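Local coordinates for bile salt hydrolase/transferase (Clostridium perfringens, PDB 2BJF), which hydrolyses the amide bond of glycine- and taurine-conjugated bile salts, releasing free bile acid and amino acid, and can also act as a bile acid amine N-acyltransferase, at residues F83-S88 / T174-F179; I170-N175 / R231-R236. All blocks are in the same frame, centred on the assembly; numbering follows the deposited sequence.

How the interactions relate
Going along the chain from the N terminus, 83-88 comes first, in the loop that follows strand 77-82. The chain returns to it at 174-179, so interaction 1 closes a loop with 85 residues between its segments. Interaction 2 begins just before, at 170-175, and closes a second loop onto helix 225-243. The loops overlap along 170-179 and so cross; the segments share T174 and N175. Within 170-179, loop 83-88 packs on the later part (175-178) and helix 225-243 on the earlier part (170-172). F179 couples the contacts directly: its CD1 packs 3.6 Å from CD1 of L173, and the two centres lie about 15 Å apart.

Interaction 1: residues F83-S88 / T174-F179; sequences FPVYVS and TNSPTF. With TAU (2-aminoethanesulfonic acid), chain C.
The hydroxyl of S176 supplies a polar link between loops 83-88 and 174-179. OG donates to the carbonyl oxygen of V85 at 2.8 Å, in the carbonyl plane and on a lone pair, with a C=O...OG angle of 122°. OG stands anti to its own carbonyl carbon (chi1 -65°), which points it into the turn formed by P84 and V85; CD of P84 lies 3.3 Å from it.

Aromatic and apolar packing surrounds this bond. F83 has its CG anti to the backbone N (chi1 -166°), and its ring meets the second loop with an edge: P177 O lies in the ring plane, 3.8 Å from CE1, and CG2 of T178 approaches CZ at 4.0 Å. The carbonyl oxygen of V85 sits over the centre of one face of that ring. Y86 and P177 run side by side, with CE2 of Y86 3.6 Å from CB of P177. The peptide bond before P177 is cis. One face of the Y86 ring carries CG1 of V85. L210 of a neighbouring subunit packs on P84, V85, Y86 and P177.

Taurine O1 lies 3.6 Å from CG of P84 and 3.9 Å from CB of N175. N175 OD1 accepts bonds from the N terminus of C2, the inferred nucleophile, and from R228, while its ND2 donates to N82 O. The chemistry is thus divided: the S176-V85 hydrogen bond, within mostly aromatic and apolar packing, joins the loops; N175 spends its amide on C2, R228 and N82; and P84 and N175 offer taurine only long contacts, whereas Q212 N of the neighbouring subunit hydrogen-bonds it.

Interaction 2: residues I170-N175 / R231-R236; sequences IGVLTN and RVAFLR
Strand 172-173, an outermost strand of the six-stranded antiparallel sheet of this Ntn-hydrolase fold, rests here on helix 225-243, with one face of this edge strand packed on the helix. V172 and V232 meet tip to tip: CB of V172 is 3.6 Å from CG1 of V232, whose chi1 of 67° sets CG1 between its backbone N and carbonyl carbon. CB of A233 adds a contact of 3.7 Å to CG2 of I170.

R236 covers the turn before the strand. With CG anti to the backbone N (chi1 179°) and the chain extended to NE, its guanidinium lies flat over G171, whose CA stands 3.7 Å above the centre of one face. NE donates to A6 O of strand 3-8, which fixes the group's place. G171 has a positive phi of 83°. One water donates to I170 O at 2.9 Å and to A233 O at 2.8 Å, bridging turn and helix.

Backbone hydrogen bonds between G171 and A6 and between L173 and G4 join the segment to strand 3-8, which also touches V232 and R236, while L186 of helix 179-186 packs against both I170 and A233, so strand 3-8 and helix 179-186 border the contact.

Interaction 1: residues F83-S88 / T174-F179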
loop_
_atom_site.group_PDB
_atom_site.type_symbol
_atom_site.label_atom_id
_atom_site.label_comp_id
_atom_site.label_asym_id
_atom_site.label_seq_id
_atom_site.Cartn_x
_atom_site.Cartn_y
_atom_site.Cartn_z
ATOM N N PHE A 83 -2.691 -13.915 -20.995
ATOM C CA PHE A 83 -4.048 -13.695 -20.496
ATOM C C PHE A 83 -4.558 -15.012 -19.903
ATOM O O PHE A 83 -5.500 -15.605 -20.433
ATOM C CB PHE A 83 -4.931 -13.211 -21.658
ATOM C CG PHE A 83 -6.257 -12.627 -21.241
ATOM C CD1 PHE A 83 -6.333 -11.618 -20.284
ATOM C CD2 PHE A 83 -7.433 -13.055 -21.854
ATOM C CE1 PHE A 83 -7.563 -11.074 -19.917
ATOM C CE2 PHE A 83 -8.668 -12.516 -21.495
ATOM C CZ PHE A 83 -8.731 -11.522 -20.524
ATOM N N PRO A 84 -3.936 -15.471 -18.795
ATOM C CA PRO A 84 -4.148 -16.827 -18.273
ATOM C C PRO A 84 -5.499 -17.043 -17.603
ATOM O O PRO A 84 -5.989 -18.173 -17.559
ATOM C CB PRO A 84 -3.024 -16.988 -17.247
ATOM C CG PRO A 84 -2.747 -15.613 -16.778
ATOM C CD PRO A 84 -2.991 -14.708 -17.955
ATOM N N VAL A 85 -6.084 -15.974 -17.074
ATOM C CA VAL A 85 -7.368 -16.077 -16.398
ATOM C C VAL A 85 -8.418 -15.282 -17.166
ATOM O O VAL A 85 -8.127 -14.201 -17.691
ATOM C CB VAL A 85 -7.296 -15.608 -14.921
ATOM C CG1 VAL A 85 -8.492 -16.135 -14.135
ATOM C CG2 VAL A 85 -5.998 -16.075 -14.259
ATOM N N TYR A 86 -9.627 -15.842 -17.227
ATOM C CA TYR A 86 -10.808 -15.240 -17.874
ATOM C C TYR A 86 -10.868 -15.443 -19.393
ATOM O O TYR A 86 -11.864 -15.093 -20.031
ATOM C CB TYR A 86 -10.990 -13.760 -17.481
ATOM C CG TYR A 86 -10.960 -13.525 -15.982
ATOM C CD1 TYR A 86 -12.020 -13.930 -15.169
ATOM C CD2 TYR A 86 -9.865 -12.907 -15.376
ATOM C CE1 TYR A 86 -11.989 -13.726 -13.792
ATOM C CE2 TYR A 86 -9.825 -12.700 -14.004
ATOM C CZ TYR A 86 -10.888 -13.108 -13.219
ATOM O OH TYR A 86 -10.847 -12.899 -11.861
ATOM N N VAL A 87 -9.817 -16.031 -19.960
ATOM C CA VAL A 87 -9.780 -16.353 -21.388
ATOM C C VAL A 87 -10.602 -17.612 -21.688
ATOM O O VAL A 87 -10.689 -18.520 -20.856
ATOM C CB VAL A 87 -8.319 -16.518 -21.899
ATOM C CG1 VAL A 87 -7.694 -17.823 -21.396
ATOM C CG2 VAL A 87 -8.254 -16.427 -23.420
ATOM N N SER A 88 -11.212 -17.648 -22.871
ATOM C CA SER A 88 -11.943 -18.827 -23.336
ATOM C C SER A 88 -11.971 -18.894 -24.860
ATOM O O SER A 88 -12.573 -18.044 -25.517
ATOM C CB SER A 88 -13.367 -18.844 -22.773
ATOM O OG SER A 88 -14.113 -19.936 -23.284
ATOM N N THR A 174 -1.740 -4.830 -19.749
ATOM C CA THR A 174 -0.882 -5.839 -19.127
ATOM C C THR A 174 -1.467 -7.237 -19.328
ATOM O O THR A 174 -1.576 -7.709 -20.462
ATOM C CB THR A 174 -0.568 -5.549 -17.629
ATOM O OG1 THR A 174 -1.782 -5.507 -16.870
ATOM C CG2 THR A 174 0.191 -4.232 -17.472
ATOM N N ASN A 175 -1.844 -7.886 -18.232
ATOM C CA ASN A 175 -2.369 -9.243 -18.276
ATOM C C ASN A 175 -3.714 -9.309 -17.545
ATOM O O ASN A 175 -4.437 -8.311 -17.510
ATOM C CB ASN A 175 -1.329 -10.220 -17.714
ATOM C CG ASN A 175 0.054 -10.022 -18.332
ATOM O OD1 ASN A 175 0.949 -9.445 -17.710
ATOM N ND2 ASN A 175 0.224 -10.476 -19.568
ATOM N N SER A 176 -4.060 -10.466 -16.981
ATOM C CA SER A 176 -5.354 -10.649 -16.307
ATOM C C SER A 176 -5.484 -9.779 -15.047
ATOM O O SER A 176 -4.476 -9.482 -14.407
ATOM C CB SER A 176 -5.580 -12.127 -15.978
ATOM O OG SER A 176 -5.680 -12.892 -17.169
ATOM N N PRO A 177 -6.720 -9.369 -14.681
ATOM C CA PRO A 177 -8.040 -9.667 -15.257
ATOM C C PRO A 177 -8.363 -8.934 -16.564
ATOM O O PRO A 177 -7.469 -8.396 -17.221
ATOM C CB PRO A 177 -9.020 -9.224 -14.154
ATOM C CG PRO A 177 -8.200 -8.783 -13.004
ATOM C CD PRO A 177 -6.840 -8.482 -13.512
ATOM N N THR A 178 -9.645 -8.926 -16.926
ATOM C CA THR A 178 -10.117 -8.318 -18.171
ATOM C C THR A 178 -9.860 -6.810 -18.209
ATOM O O THR A 178 -9.653 -6.177 -17.168
ATOM C CB THR A 178 -11.619 -8.592 -18.400
ATOM O OG1 THR A 178 -12.377 -8.041 -17.316
ATOM C CG2 THR A 178 -11.886 -10.092 -18.502
ATOM N N PHE A 179 -9.879 -6.244 -19.415
ATOM C CA PHE A 179 -9.531 -4.835 -19.618
ATOM C C PHE A 179 -10.441 -3.879 -18.846
ATOM O O PHE A 179 -9.967 -2.910 -18.249
ATOM C CB PHE A 179 -9.511 -4.487 -21.111
ATOM C CG PHE A 179 -9.024 -3.092 -21.403
ATOM C CD1 PHE A 179 -7.693 -2.742 -21.179
ATOM C CD2 PHE A 179 -9.893 -2.129 -21.904
ATOM C CE1 PHE A 179 -7.241 -1.452 -21.447
ATOM C CE2 PHE A 179 -9.450 -0.839 -22.180
ATOM C CZ PHE A 179 -8.122 -0.499 -21.947
HETATM C C1 TAU C . 0.819 -15.815 -14.771
HETATM C C2 TAU C . 1.695 -15.315 -15.529
HETATM N N1 TAU C . 0.100 -16.548 -14.073
HETATM S S TAU C . 1.586 -13.830 -16.023
HETATM O O1 TAU C . 0.172 -13.492 -16.314
HETATM O O2 TAU C . 2.112 -12.914 -14.988
HETATM O O3 TAU C . 2.384 -13.682 -17.263
#

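Interaction 2: residues I170-N175 / R231-R236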
loop_
_atom_site.group_PDB
_atom_site.type_symbol
_atom_site.label_atom_id
_atom_site.label_comp_id
_atom_site.label_asym_id
_atom_site.label_seq_id
_atom_site.Cartn_x
_atom_site.Cartn_y
_atom_site.Cartn_z
ATOM N N ILE A 170 -6.462 4.434 -22.469
ATOM C CA ILE A 170 -5.434 4.457 -21.427
ATOM C C ILE A 170 -4.043 4.420 -22.060
ATOM O O ILE A 170 -3.083 4.962 -21.506
ATOM C CB ILE A 170 -5.572 3.258 -20.439
ATOM C CG1 ILE A 170 -7.043 2.886 -20.180
ATOM C CG2 ILE A 170 -4.813 3.532 -19.133
ATOM C CD1 ILE A 170 -7.885 3.962 -19.511
ATOM N N GLY A 171 -3.949 3.769 -23.219
ATOM C CA GLY A 171 -2.690 3.639 -23.951
ATOM C C GLY A 171 -1.799 2.512 -23.459
ATOM O O GLY A 171 -0.631 2.418 -23.855
ATOM N N VAL A 172 -2.347 1.659 -22.595
ATOM C CA VAL A 172 -1.577 0.574 -21.981
ATOM C C VAL A 172 -2.368 -0.732 -21.884
ATOM O O VAL A 172 -3.600 -0.737 -21.971
ATOM C CB VAL A 172 -1.045 0.954 -20.560
ATOM C CG1 VAL A 172 -0.336 2.311 -20.565
ATOM C CG2 VAL A 172 -2.167 0.939 -19.528
ATOM N N LEU A 173 -1.643 -1.833 -21.700
ATOM C CA LEU A 173 -2.240 -3.139 -21.428
ATOM C C LEU A 173 -1.243 -3.985 -20.647
ATOM O O LEU A 173 -0.039 -3.860 -20.841
ATOM C CB LEU A 173 -2.618 -3.848 -22.735
ATOM C CG LEU A 173 -3.476 -5.119 -22.645
ATOM C CD1 LEU A 173 -4.868 -4.804 -22.105
ATOM C CD2 LEU A 173 -3.571 -5.811 -23.996
ATOM N N THR A 174 -1.740 -4.830 -19.749
ATOM C CA THR A 174 -0.882 -5.839 -19.127
ATOM C C THR A 174 -1.467 -7.237 -19.328
ATOM O O THR A 174 -1.576 -7.709 -20.462
ATOM C CB THR A 174 -0.568 -5.549 -17.629
ATOM O OG1 THR A 174 -1.782 -5.507 -16.870
ATOM C CG2 THR A 174 0.191 -4.232 -17.472
ATOM N N ASN A 175 -1.844 -7.886 -18.232
ATOM C CA ASN A 175 -2.369 -9.243 -18.276
ATOM C C ASN A 175 -3.714 -9.309 -17.545
ATOM O O ASN A 175 -4.437 -8.311 -17.510
ATOM C CB ASN A 175 -1.329 -10.220 -17.714
ATOM C CG ASN A 175 0.054 -10.022 -18.332
ATOM O OD1 ASN A 175 0.949 -9.445 -17.710
ATOM N ND2 ASN A 175 0.224 -10.476 -19.568
ATOM N N ARG A 231 0.812 1.511 -12.664
ATOM C CA ARG A 231 2.058 2.265 -12.798
ATOM C C ARG A 231 2.266 2.822 -14.206
ATOM O O ARG A 231 2.506 4.018 -14.365
ATOM C CB ARG A 231 3.269 1.439 -12.350
ATOM C CG ARG A 231 3.303 1.168 -10.851
ATOM C CD ARG A 231 4.732 1.132 -10.298
ATOM N NE ARG A 231 5.576 0.107 -10.919
ATOM C CZ ARG A 231 5.549 -1.191 -10.617
ATOM N NH1 ARG A 231 4.704 -1.662 -9.706
ATOM N NH2 ARG A 231 6.370 -2.027 -11.239
ATOM N N VAL A 232 2.146 1.968 -15.221
ATOM C CA VAL A 232 2.362 2.404 -16.605
ATOM C C VAL A 232 1.314 3.436 -17.052
ATOM O O VAL A 232 1.638 4.382 -17.769
ATOM C CB VAL A 232 2.503 1.202 -17.596
ATOM C CG1 VAL A 232 1.202 0.420 -17.740
ATOM C CG2 VAL A 232 3.016 1.665 -18.951
ATOM N N ALA A 233 0.073 3.268 -16.599
ATOM C CA ALA A 233 -1.000 4.203 -16.943
ATOM C C ALA A 233 -0.702 5.619 -16.448
ATOM O O ALA A 233 -0.856 6.588 -17.195
ATOM C CB ALA A 233 -2.332 3.715 -16.396
ATOM N N PHE A 234 -0.263 5.730 -15.197
ATOM C CA PHE A 234 0.013 7.035 -14.601
ATOM C C PHE A 234 1.354 7.641 -15.025
ATOM O O PHE A 234 1.451 8.855 -15.190
ATOM C CB PHE A 234 -0.137 6.985 -13.076
ATOM C CG PHE A 234 -1.568 6.978 -12.616
ATOM C CD1 PHE A 234 -2.272 8.172 -12.468
ATOM C CD2 PHE A 234 -2.222 5.779 -12.351
ATOM C CE1 PHE A 234 -3.608 8.172 -12.050
ATOM C CE2 PHE A 234 -3.556 5.765 -11.932
ATOM C CZ PHE A 234 -4.250 6.966 -11.783
ATOM N N LEU A 235 2.375 6.803 -15.214
ATOM C CA LEU A 235 3.664 7.280 -15.731
ATOM C C LEU A 235 3.511 7.860 -17.136
ATOM O O LEU A 235 4.111 8.887 -17.459
ATOM C CB LEU A 235 4.716 6.164 -15.740
ATOM C CG LEU A 235 5.238 5.619 -14.409
ATOM C CD1 LEU A 235 6.232 4.518 -14.689
ATOM C CD2 LEU A 235 5.872 6.695 -13.546
ATOM N N ARG A 236 2.705 7.193 -17.960
ATOM C CA ARG A 236 2.399 7.665 -19.309
ATOM C C ARG A 236 1.634 8.986 -19.260
ATOM O O ARG A 236 1.996 9.944 -19.945
ATOM C CB ARG A 236 1.593 6.609 -20.072
ATOM C CG ARG A 236 1.205 7.002 -21.487
ATOM C CD ARG A 236 0.214 6.013 -22.075
ATOM N NE ARG A 236 -0.098 6.333 -23.465
ATOM C CZ ARG A 236 -1.103 7.111 -23.856
ATOM N NH1 ARG A 236 -1.920 7.658 -22.963
ATOM N NH2 ARG A 236 -1.295 7.342 -25.149
HETATM O O HOH W 1 -2.166 7.053 -19.675
#